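EvdMO1 (Micromonospora carbonacea, PDB 5T39) is a bifunctional everninomicin-biosynthesis enzyme whose methyltransferase domain, described here, probably transfers a methyl group from S-adenosylmethionine to a sugar-derived substrate. Local coordinates at residues L152-R157 against V213-R218. Numbering follows the deposited sequence.
With SAH (S-adenosyl-L-homocysteine), chain B.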
ATOM      1  N   LEU A 152      -0.950   0.538  -5.091  1.00  8.42           N
ATOM      2  CA  LEU A 152       0.217  -0.225  -5.514  1.00  8.02           C
ATOM      3  C   LEU A 152      -0.025  -1.078  -6.754  1.00  7.88           C
ATOM      4  O   LEU A 152       0.890  -1.263  -7.564  1.00  8.28           O
ATOM      5  CB  LEU A 152       0.700  -1.124  -4.377  1.00  8.56           C
ATOM      6  CG  LEU A 152       1.942  -1.981  -4.664  1.00  8.78           C
ATOM      7  CD1 LEU A 152       3.130  -1.122  -5.053  1.00  9.27           C
ATOM      8  CD2 LEU A 152       2.264  -2.841  -3.455  1.00  9.19           C
ATOM      9  N   LEU A 153      -1.229  -1.628  -6.914  1.00  8.00           N
ATOM     10  CA  LEU A 153      -1.432  -2.657  -7.929  1.00  7.98           C
ATOM     11  C   LEU A 153      -1.161  -2.137  -9.331  1.00  8.77           C
ATOM     12  O   LEU A 153      -0.786  -2.923 -10.212  1.00  9.11           O
ATOM     13  CB  LEU A 153      -2.861  -3.206  -7.823  1.00  8.87           C
ATOM     14  CG  LEU A 153      -3.125  -4.485  -8.607  1.00  8.99           C
ATOM     15  CD1 LEU A 153      -2.388  -5.661  -8.041  1.00  9.58           C
ATOM     16  CD2 LEU A 153      -4.611  -4.794  -8.672  1.00 10.60           C
ATOM     17  N   TYR A 154      -1.373  -0.840  -9.562  1.00  9.10           N
ATOM     18  CA  TYR A 154      -1.159  -0.202 -10.855  1.00 10.08           C
ATOM     19  C   TYR A 154       0.270   0.304 -11.026  1.00  9.91           C
ATOM     20  O   TYR A 154       0.550   1.036 -11.985  1.00 11.31           O
ATOM     21  CB  TYR A 154      -2.196   0.902 -11.091  1.00 11.59           C
ATOM     22  CG  TYR A 154      -2.292   1.909  -9.984  1.00 11.94           C
ATOM     23  CD1 TYR A 154      -3.097   1.672  -8.876  1.00 12.10           C
ATOM     24  CD2 TYR A 154      -1.584   3.098 -10.036  1.00 12.63           C
ATOM     25  CE1 TYR A 154      -3.188   2.590  -7.855  1.00 12.75           C
ATOM     26  CE2 TYR A 154      -1.674   4.025  -9.023  1.00 13.39           C
ATOM     27  CZ  TYR A 154      -2.479   3.764  -7.929  1.00 13.39           C
ATOM     28  OH  TYR A 154      -2.565   4.684  -6.906  1.00 15.08           O
ATOM     29  N   HIS A 155       1.182  -0.113 -10.151  1.00  9.37           N
ATOM     30  CA  HIS A 155       2.607   0.179 -10.259  1.00  9.00           C
ATOM     31  C   HIS A 155       3.450  -1.060 -10.549  1.00  8.91           C
ATOM     32  O   HIS A 155       4.684  -0.984 -10.467  1.00  9.84           O
ATOM     33  CB  HIS A 155       3.129   0.854  -8.989  1.00  9.66           C
ATOM     34  CG  HIS A 155       2.564   2.216  -8.746  1.00 10.15           C
ATOM     35  ND1 HIS A 155       2.788   3.273  -9.600  1.00 10.93           N
ATOM     36  CD2 HIS A 155       1.815   2.711  -7.731  1.00 10.69           C
ATOM     37  CE1 HIS A 155       2.198   4.356  -9.124  1.00 11.66           C
ATOM     38  NE2 HIS A 155       1.593   4.041  -7.994  1.00 11.39           N
ATOM     39  N   VAL A 156       2.830  -2.191 -10.900  1.00  8.89           N
ATOM     40  CA  VAL A 156       3.565  -3.420 -11.172  1.00  8.86           C
ATOM     41  C   VAL A 156       3.250  -3.927 -12.577  1.00  8.59           C
ATOM     42  O   VAL A 156       2.244  -3.570 -13.193  1.00  8.93           O
ATOM     43  CB  VAL A 156       3.322  -4.517 -10.106  1.00  8.94           C
ATOM     44  CG1 VAL A 156       3.678  -3.995  -8.707  1.00  9.70           C
ATOM     45  CG2 VAL A 156       1.894  -5.033 -10.146  1.00  9.27           C
ATOM     46  N   ARG A 157       4.149  -4.773 -13.076  1.00  8.88           N
ATOM     47  CA  ARG A 157       4.016  -5.354 -14.410  1.00  9.21           C
ATOM     48  C   ARG A 157       2.970  -6.458 -14.480  1.00  9.16           C
ATOM     49  O   ARG A 157       2.325  -6.615 -15.522  1.00  9.75           O
ATOM     50  CB  ARG A 157       5.349  -5.946 -14.866  1.00 10.05           C
ATOM     51  CG  ARG A 157       6.419  -4.925 -15.158  1.00 12.43           C
ATOM     52  CD  ARG A 157       7.697  -5.599 -15.644  1.00 14.06           C
ATOM     53  NE  ARG A 157       8.373  -6.286 -14.544  1.00 17.66           N
ATOM     54  CZ  ARG A 157       8.284  -7.586 -14.265  1.00 19.28           C
ATOM     55  NH1 ARG A 157       7.547  -8.407 -15.003  1.00 20.08           N
ATOM     56  NH2 ARG A 157       8.946  -8.074 -13.224  1.00 21.24           N
ATOM     57  N   VAL A 213       4.179  -0.730 -16.482  1.00  9.07           N
ATOM     58  CA  VAL A 213       3.134  -1.274 -15.628  1.00  9.10           C
ATOM     59  C   VAL A 213       2.052  -1.862 -16.524  1.00  8.47           C
ATOM     60  O   VAL A 213       1.972  -1.561 -17.714  1.00  9.26           O
ATOM     61  CB  VAL A 213       2.518  -0.202 -14.693  1.00  9.70           C
ATOM     62  CG1 VAL A 213       3.569   0.398 -13.806  1.00 10.71           C
ATOM     63  CG2 VAL A 213       1.798   0.893 -15.477  1.00 10.95           C
ATOM     64  N   ARG A 214       1.188  -2.687 -15.929  1.00  8.38           N
ATOM     65  CA  ARG A 214      -0.013  -3.140 -16.619  1.00  8.62           C
ATOM     66  C   ARG A 214      -1.223  -2.877 -15.747  1.00  8.62           C
ATOM     67  O   ARG A 214      -1.268  -3.315 -14.593  1.00  9.92           O
ATOM     68  CB  ARG A 214       0.039  -4.620 -16.982  1.00  8.72           C
ATOM     69  CG  ARG A 214       1.050  -4.913 -18.056  1.00  9.28           C
ATOM     70  CD  ARG A 214       1.027  -6.365 -18.476  1.00  9.84           C
ATOM     71  NE  ARG A 214       1.985  -6.676 -19.534  1.00 10.96           N
ATOM     72  CZ  ARG A 214       3.257  -6.974 -19.330  1.00 11.26           C
ATOM     73  NH1 ARG A 214       3.763  -6.970 -18.112  1.00 11.85           N
ATOM     74  NH2 ARG A 214       4.044  -7.246 -20.362  1.00 12.64           N
ATOM     75  N   TRP A 215      -2.190  -2.162 -16.296  1.00  9.02           N
ATOM     76  CA  TRP A 215      -3.496  -2.016 -15.678  1.00  9.69           C
ATOM     77  C   TRP A 215      -4.413  -3.104 -16.217  1.00  9.64           C
ATOM     78  O   TRP A 215      -4.252  -3.565 -17.343  1.00 10.69           O
ATOM     79  CB  TRP A 215      -4.108  -0.655 -16.004  1.00 11.30           C
ATOM     80  CG  TRP A 215      -3.464   0.541 -15.386  1.00 12.18           C
ATOM     81  CD1 TRP A 215      -2.142   0.747 -15.130  1.00 13.94           C
ATOM     82  CD2 TRP A 215      -4.144   1.720 -14.961  1.00 11.40           C
ATOM     83  NE1 TRP A 215      -1.958   1.993 -14.569  1.00 14.09           N
ATOM     84  CE2 TRP A 215      -3.177   2.607 -14.456  1.00 12.49           C
ATOM     85  CE3 TRP A 215      -5.480   2.114 -14.965  1.00 10.94           C
ATOM     86  CZ2 TRP A 215      -3.510   3.862 -13.950  1.00 12.85           C
ATOM     87  CZ3 TRP A 215      -5.805   3.352 -14.480  1.00 12.03           C
ATOM     88  CH2 TRP A 215      -4.827   4.215 -13.977  1.00 12.79           C
ATOM     89  N   LEU A 216      -5.395  -3.494 -15.417  1.00  9.75           N
ATOM     90  CA  LEU A 216      -6.392  -4.491 -15.790  1.00 10.21           C
ATOM     91  C   LEU A 216      -7.709  -3.812 -16.141  1.00 10.04           C
ATOM     92  O   LEU A 216      -8.033  -2.756 -15.598  1.00 10.92           O
ATOM     93  CB  LEU A 216      -6.619  -5.450 -14.623  1.00 10.50           C
ATOM     94  CG  LEU A 216      -5.396  -6.314 -14.293  1.00 11.14           C
ATOM     95  CD1 LEU A 216      -5.512  -6.956 -12.935  1.00 12.34           C
ATOM     96  CD2 LEU A 216      -5.196  -7.395 -15.320  1.00 14.15           C
ATOM     97  N   ASP A 217      -8.483  -4.432 -17.043  1.00 10.22           N
ATOM     98  CA  ASP A 217      -9.892  -4.059 -17.122  1.00 10.55           C
ATOM     99  C   ASP A 217     -10.646  -4.679 -15.945  1.00 10.00           C
ATOM    100  O   ASP A 217     -10.089  -5.446 -15.162  1.00  9.79           O
ATOM    101  CB  ASP A 217     -10.503  -4.361 -18.499  1.00 11.69           C
ATOM    102  CG  ASP A 217     -10.631  -5.839 -18.821  1.00 12.12           C
ATOM    103  OD1 ASP A 217     -10.256  -6.695 -17.994  1.00 12.15           O
ATOM    104  OD2 ASP A 217     -11.117  -6.139 -19.947  1.00 14.01           O
ATOM    105  N   ARG A 218     -11.915  -4.312 -15.786  1.00 10.11           N
ATOM    106  CA  ARG A 218     -12.632  -4.732 -14.588  1.00  9.83           C
ATOM    107  C   ARG A 218     -12.777  -6.242 -14.532  1.00  9.80           C
ATOM    108  O   ARG A 218     -12.570  -6.858 -13.481  1.00  9.67           O
ATOM    109  CB  ARG A 218     -14.006  -4.069 -14.494  1.00 10.30           C
ATOM    110  CG  ARG A 218     -14.571  -4.141 -13.080  1.00 10.49           C
ATOM    111  CD  ARG A 218     -15.982  -3.580 -13.011  1.00 10.72           C
ATOM    112  NE  ARG A 218     -16.468  -3.428 -11.638  1.00 11.03           N
ATOM    113  CZ  ARG A 218     -16.999  -4.399 -10.897  1.00 10.96           C
ATOM    114  NH1 ARG A 218     -17.150  -5.630 -11.378  1.00 11.80           N
ATOM    115  NH2 ARG A 218     -17.416  -4.126  -9.666  1.00 11.00           N
TER
HETATM  116  N   SAH B 301       0.132   2.614   0.008  1.00 10.59           N
HETATM  117  CA  SAH B 301       0.264   4.068   0.063  1.00 11.32           C
HETATM  118  CB  SAH B 301       1.274   4.593  -0.944  1.00 11.06           C
HETATM  119  CG  SAH B 301       0.910   4.298  -2.396  1.00 10.67           C
HETATM  120  SD  SAH B 301       2.087   5.040  -3.555  1.00 10.77           S
HETATM  121  C   SAH B 301      -1.082   4.713  -0.200  1.00 13.39           C
HETATM  122  O   SAH B 301      -1.225   5.935  -0.075  1.00 17.21           O
HETATM  123  OXT SAH B 301      -2.022   4.005  -0.554  1.00 12.03           O
HETATM  124  C5' SAH B 301       2.995   3.542  -4.017  1.00  9.59           C
HETATM  125  C4' SAH B 301       4.039   3.096  -2.996  1.00  8.83           C
HETATM  126  O4' SAH B 301       4.459   1.781  -3.364  1.00  8.86           O
HETATM  127  C3' SAH B 301       5.274   3.982  -2.975  1.00  8.65           C
HETATM  128  O3' SAH B 301       5.798   4.137  -1.672  1.00  9.03           O
HETATM  129  C2' SAH B 301       6.221   3.211  -3.881  1.00  8.43           C
HETATM  130  O2' SAH B 301       7.603   3.484  -3.729  1.00  8.77           O
HETATM  131  C1' SAH B 301       5.859   1.775  -3.539  1.00  8.26           C
HETATM  132  N9  SAH B 301       6.191   0.795  -4.571  1.00  8.06           N
HETATM  133  C8  SAH B 301       6.001   0.914  -5.924  1.00  8.96           C
HETATM  134  N7  SAH B 301       6.395  -0.214  -6.546  1.00  9.09           N
HETATM  135  C5  SAH B 301       6.850  -1.055  -5.580  1.00  7.84           C
HETATM  136  C6  SAH B 301       7.393  -2.337  -5.624  1.00  8.02           C
HETATM  137  N6  SAH B 301       7.594  -3.012  -6.753  1.00  8.56           N
HETATM  138  N1  SAH B 301       7.746  -2.927  -4.448  1.00  8.35           N
HETATM  139  C2  SAH B 301       7.585  -2.259  -3.268  1.00  8.56           C
HETATM  140  N3  SAH B 301       7.080  -0.994  -3.172  1.00  8.30           N
HETATM  141  C4  SAH B 301       6.715  -0.435  -4.343  1.00  7.87           C
HETATM  142  O   HOH W   1      -2.760  -3.010 -12.290  1.00 10.23           O
HETATM  143  O   HOH W   2       6.170  -8.330 -17.447  1.00 22.12           O
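L153 and R214 meet through a bridging water, an example of how a cofactor-binding loop can be tied to a strand outside the main seven-stranded sheet. The water donates to L153 O at 2.9 Å and also to R214 O, while the leucine side chain packs on P159 and L162 of helix 159-169. At Y154 the contact becomes aromatic. Its CB lies over one face of the W215 indole, 3.9 Å from the centroid of the five-membered ring, in a CH-pi contact. A chi1 of 53° sets CG between the backbone N and the carbonyl carbon and so directs the phenol ring, which meets the indole obliquely, the planes at 60°; H178 borders both rings. H155 turns its side chain from the strand to the ligand, CD2 lying 4.0 Å from C5' of SAH, while ND1 is hydrogen-bonded to E199; on the strand side, V213 CG1 rests 3.6 Å from H155 C. In this Rossmann-like methyltransferase fold, residues 152-157 form part of the loop that leaves parallel strand 146-150 for helix 159-169, whereas strand 212-216 is an outer strand of a small antiparallel sheet, with L216 backbone-bonded to W180. The contact thus joins the SAH pocket to that sheet. V156 supplies the direct backbone link: its O accepts from R214 N at 3.1 Å, nearly straight at the hydrogen, and also receives a weaker CA-H contact from V213. R214 NH1 donates a hydrogen bond to R157 O at 3.0 Å; the oxygen lies almost in the guanidinium plane, but the donor stands above the carbonyl plane. The R214 chain, extended from CG to NE, runs past this oxygen, with CD 3.2 Å from R157 O. A second water accepts from NH1 of both arginines, bridging the like-charged groups, while R157 NE is hydrogen-bonded to S210.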